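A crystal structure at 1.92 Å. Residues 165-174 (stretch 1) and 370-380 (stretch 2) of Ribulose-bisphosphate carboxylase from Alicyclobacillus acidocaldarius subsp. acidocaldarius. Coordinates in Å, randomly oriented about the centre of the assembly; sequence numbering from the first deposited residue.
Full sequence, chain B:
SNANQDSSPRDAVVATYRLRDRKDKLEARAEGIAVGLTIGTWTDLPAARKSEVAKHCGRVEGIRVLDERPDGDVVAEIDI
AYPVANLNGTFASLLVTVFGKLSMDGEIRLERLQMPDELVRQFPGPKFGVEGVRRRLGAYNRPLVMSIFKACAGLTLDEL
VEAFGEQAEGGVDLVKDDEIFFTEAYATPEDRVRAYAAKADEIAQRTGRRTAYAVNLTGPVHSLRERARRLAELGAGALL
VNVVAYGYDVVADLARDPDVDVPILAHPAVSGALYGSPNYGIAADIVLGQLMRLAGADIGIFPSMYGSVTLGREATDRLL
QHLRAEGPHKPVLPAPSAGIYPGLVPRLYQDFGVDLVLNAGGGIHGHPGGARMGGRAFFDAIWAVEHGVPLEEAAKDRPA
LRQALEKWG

Stretch 1 165-174: GEQAEGGVDL
Stretch 2, residues 370-380: GARMGGRAFFD

Stretch 1 enters as the last part of a helix (phi/psi near -60/-45 from Gly165 to Gln167) and leaves it through a type I beta turn, Ala168 to Gly171, closed by Gly171 N to Ala168 O at 2.9 Å. Gly171 takes phi/psi 79/9, a positive phi that favours glycine; Val172 (-60/148) is extended, but Asp173 (-78/-28) turns back to helical angles before Leu174 (-151/137) extends again. Stretch 2 is helical from Ala371 to Asp380, with Gly370 (94/169) at the N-cap and Gly374 N bonded to Gly370 O at 2.8 Å. The register is set by CA-CA distances of 5.4 Å for Gln167-Ala371 and 3.9 Å for Gly170-Arg372.

So close an approach depends on glycine. Gly170 CA lies 3.3 Å from Arg372 O, and an ideal CB on Gly170 would fall 2.8 Å from that same oxygen, a clash. Across the contact, a CB on Gly375 would come 2.9 Å from Gly170 O. Two bare backbones therefore meet, burying 416 Å² in total with the flanking side chains.

No direct hydrogen bond crosses the contact; Glu166 O and Arg372 N, for instance, stand 3.6 Å apart. Water supplies the polar links. One water donates to Glu166 OE2 (2.8 Å) and accepts from Arg372 N (3.0 Å), serving an amide in the first turn of the helix, where no preceding helical carbonyl is available. A second donates to Gln167 O (2.7 Å) and Ala371 O (3.1 Å), joining two carbonyls that could not bond each other.

Ala371 directs its CB toward stretch 1, 4.4 Å from Glu166 CB and 4.3 Å from Gln167 CG. Glu166 is m,m (chi3 92°), a folded conformer that brings OE2 to its water. Gln167 is m,t with its CA-to-CB bond pointing away; its amide group is hydrogen-bonded beyond this contact.

Arg372 is extended, t,t,t with chi4 -88°, so its aliphatic part runs along Glu169: Arg372 CG is 3.6 Å from Glu169 O, and Arg372 CD is 4.1 Å from Glu169 CB. A water accepts from Arg372 NE (2.9 Å) and donates to Glu169 O (2.7 Å). Another water donates to Glu169 O at 3.0 Å and accepts a weak bond from Arg376 NH1, also at 3.0 Å; Arg376 is m,t,p with chi4 88°. Glu169 itself is m,t, chi3 -44°.

Phe379 (chi1 -75°, m; chi2 -76°) points toward the turn's exit and has 66 Å² covered, the largest share of any residue. Phe379 CE2 lies 3.3 Å from Gly171 O and 4.0 Å from Val172 N, while Phe379 CZ is 4.0 Å from Asp173 OD2; slightly positive ring hydrogens tolerate such oxygens without hydrogen bonding. Val172, chi1 m, places CG1 4.4 Å from Gly375 CA.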

# COMPACT_ATOMS: atom_id res chain seq x y z
N GLY B 165 -17.91 -7.06 -28.44
CA GLY B 165 -18.12 -6.82 -29.85
C GLY B 165 -18.70 -5.44 -30.13
O GLY B 165 -18.24 -4.75 -31.04
N GLU B 166 -19.71 -5.06 -29.36
CA GLU B 166 -20.30 -3.73 -29.45
C GLU B 166 -19.26 -2.64 -29.34
O GLU B 166 -19.25 -1.72 -30.14
CB GLU B 166 -21.38 -3.54 -28.38
CG GLU B 166 -22.65 -4.35 -28.63
CD GLU B 166 -23.33 -4.01 -29.95
OE1 GLU B 166 -23.04 -4.68 -30.97
OE2 GLU B 166 -24.17 -3.07 -29.97
N GLN B 167 -18.39 -2.73 -28.34
CA GLN B 167 -17.29 -1.76 -28.22
C GLN B 167 -16.34 -1.77 -29.42
O GLN B 167 -16.03 -0.72 -29.98
CB GLN B 167 -16.52 -1.95 -26.91
CG GLN B 167 -17.29 -1.48 -25.68
CD GLN B 167 -16.77 -2.10 -24.41
OE1 GLN B 167 -16.14 -1.42 -23.57
NE2 GLN B 167 -17.02 -3.39 -24.25
N ALA B 168 -15.93 -2.96 -29.85
CA ALA B 168 -14.97 -3.09 -30.94
C ALA B 168 -15.56 -2.62 -32.27
O ALA B 168 -14.85 -2.15 -33.15
CB ALA B 168 -14.47 -4.53 -31.04
N GLU B 169 -16.88 -2.73 -32.40
CA GLU B 169 -17.51 -2.30 -33.63
C GLU B 169 -17.41 -0.78 -33.81
O GLU B 169 -17.60 -0.26 -34.91
CB GLU B 169 -18.93 -2.85 -33.75
CG GLU B 169 -18.89 -4.32 -34.19
CD GLU B 169 -20.24 -4.98 -34.34
OE1 GLU B 169 -21.11 -4.78 -33.45
OE2 GLU B 169 -20.42 -5.71 -35.33
N GLY B 170 -17.08 -0.08 -32.73
CA GLY B 170 -16.82 1.34 -32.79
C GLY B 170 -15.38 1.70 -33.19
O GLY B 170 -15.02 2.87 -33.18
N GLY B 171 -14.58 0.69 -33.55
CA GLY B 171 -13.22 0.92 -34.00
C GLY B 171 -12.17 1.19 -32.93
O GLY B 171 -11.02 1.55 -33.23
N VAL B 172 -12.54 1.03 -31.66
CA VAL B 172 -11.59 1.32 -30.57
C VAL B 172 -10.32 0.47 -30.62
O VAL B 172 -10.34 -0.67 -31.08
CB VAL B 172 -12.25 1.19 -29.20
CG1 VAL B 172 -13.49 2.09 -29.12
CG2 VAL B 172 -12.62 -0.26 -28.94
N ASP B 173 -9.21 1.06 -30.17
CA ASP B 173 -7.89 0.43 -30.20
C ASP B 173 -7.78 -0.58 -29.05
O ASP B 173 -7.08 -1.59 -29.16
CB ASP B 173 -6.78 1.48 -30.04
CG ASP B 173 -6.82 2.57 -31.11
OD1 ASP B 173 -6.59 2.27 -32.30
OD2 ASP B 173 -7.04 3.75 -30.75
N LEU B 174 -8.52 -0.33 -27.98
CA LEU B 174 -8.35 -1.05 -26.72
C LEU B 174 -9.65 -1.13 -25.92
O LEU B 174 -10.38 -0.14 -25.82
CB LEU B 174 -7.27 -0.35 -25.89
CG LEU B 174 -6.53 -1.10 -24.78
CD1 LEU B 174 -6.14 -2.52 -25.20
CD2 LEU B 174 -5.30 -0.30 -24.40
N GLY B 370 -25.57 4.07 -28.83
CA GLY B 370 -24.87 2.85 -28.44
C GLY B 370 -23.35 2.95 -28.46
O GLY B 370 -22.79 3.92 -28.99
N ALA B 371 -22.68 1.95 -27.89
CA ALA B 371 -21.22 1.93 -27.79
C ALA B 371 -20.55 2.12 -29.15
O ALA B 371 -19.61 2.91 -29.29
CB ALA B 371 -20.75 0.64 -27.14
N ARG B 372 -21.04 1.40 -30.15
CA ARG B 372 -20.51 1.50 -31.51
C ARG B 372 -20.42 2.95 -31.96
O ARG B 372 -19.35 3.42 -32.38
CB ARG B 372 -21.36 0.73 -32.52
CG ARG B 372 -20.83 0.93 -33.94
CD ARG B 372 -21.52 0.06 -34.98
NE ARG B 372 -20.95 0.37 -36.29
CZ ARG B 372 -21.40 1.33 -37.09
NH1 ARG B 372 -22.45 2.06 -36.74
NH2 ARG B 372 -20.80 1.55 -38.26
N MSE B 373 -21.54 3.65 -31.87
CA MSE B 373 -21.57 5.07 -32.17
C MSE B 373 -20.70 5.89 -31.22
O MSE B 373 -20.10 6.87 -31.64
CB MSE B 373 -23.01 5.57 -32.16
CG MSE B 373 -23.86 4.96 -33.26
SE MSE B 373 -23.24 5.45 -35.04
CE MSE B 373 -23.82 7.30 -35.02
N GLY B 374 -20.64 5.47 -29.95
CA GLY B 374 -19.86 6.17 -28.95
C GLY B 374 -18.39 6.20 -29.30
O GLY B 374 -17.70 7.21 -29.11
N GLY B 375 -17.89 5.08 -29.82
CA GLY B 375 -16.54 5.02 -30.33
C GLY B 375 -16.32 5.84 -31.60
O GLY B 375 -15.33 6.59 -31.69
N ARG B 376 -17.23 5.72 -32.56
CA ARG B 376 -17.10 6.45 -33.83
C ARG B 376 -16.95 7.95 -33.56
O ARG B 376 -16.11 8.61 -34.18
CB ARG B 376 -18.30 6.18 -34.75
CG ARG B 376 -18.36 4.74 -35.24
CD ARG B 376 -19.59 4.48 -36.08
NE ARG B 376 -19.52 5.16 -37.36
CZ ARG B 376 -18.96 4.63 -38.45
NH1 ARG B 376 -18.43 3.42 -38.39
NH2 ARG B 376 -18.95 5.32 -39.59
N ALA B 377 -17.76 8.45 -32.63
CA ALA B 377 -17.72 9.85 -32.17
C ALA B 377 -16.32 10.35 -31.85
O ALA B 377 -15.95 11.47 -32.22
CB ALA B 377 -18.59 10.02 -30.94
N PHE B 378 -15.53 9.55 -31.13
CA PHE B 378 -14.19 9.98 -30.77
C PHE B 378 -13.32 10.05 -32.02
O PHE B 378 -12.58 11.01 -32.23
CB PHE B 378 -13.57 9.07 -29.71
CG PHE B 378 -14.11 9.30 -28.32
CD1 PHE B 378 -13.62 10.34 -27.53
CD2 PHE B 378 -15.09 8.48 -27.79
CE1 PHE B 378 -14.12 10.57 -26.25
CE2 PHE B 378 -15.59 8.69 -26.52
CZ PHE B 378 -15.10 9.74 -25.74
N PHE B 379 -13.43 9.05 -32.87
CA PHE B 379 -12.72 9.08 -34.14
C PHE B 379 -13.13 10.27 -35.04
O PHE B 379 -12.29 10.84 -35.73
CB PHE B 379 -12.80 7.71 -34.83
CG PHE B 379 -11.91 6.67 -34.21
CD1 PHE B 379 -10.53 6.68 -34.44
CD2 PHE B 379 -12.42 5.69 -33.37
CE1 PHE B 379 -9.69 5.74 -33.85
CE2 PHE B 379 -11.58 4.74 -32.78
CZ PHE B 379 -10.22 4.76 -33.02
N ASP B 380 -14.41 10.67 -34.98
CA ASP B 380 -14.88 11.85 -35.72
C ASP B 380 -14.19 13.15 -35.24
O ASP B 380 -13.79 14.00 -36.05
CB ASP B 380 -16.41 11.99 -35.60
CG ASP B 380 -17.17 10.91 -36.36
OD1 ASP B 380 -16.65 10.40 -37.37
OD2 ASP B 380 -18.31 10.57 -35.94
O HOH W 1 -23.44 -0.44 -30.36
O HOH W 2 -16.75 1.75 -29.34
O HOH W 3 -16.50 1.87 -36.65
O HOH W 4 -18.63 -1.07 -37.25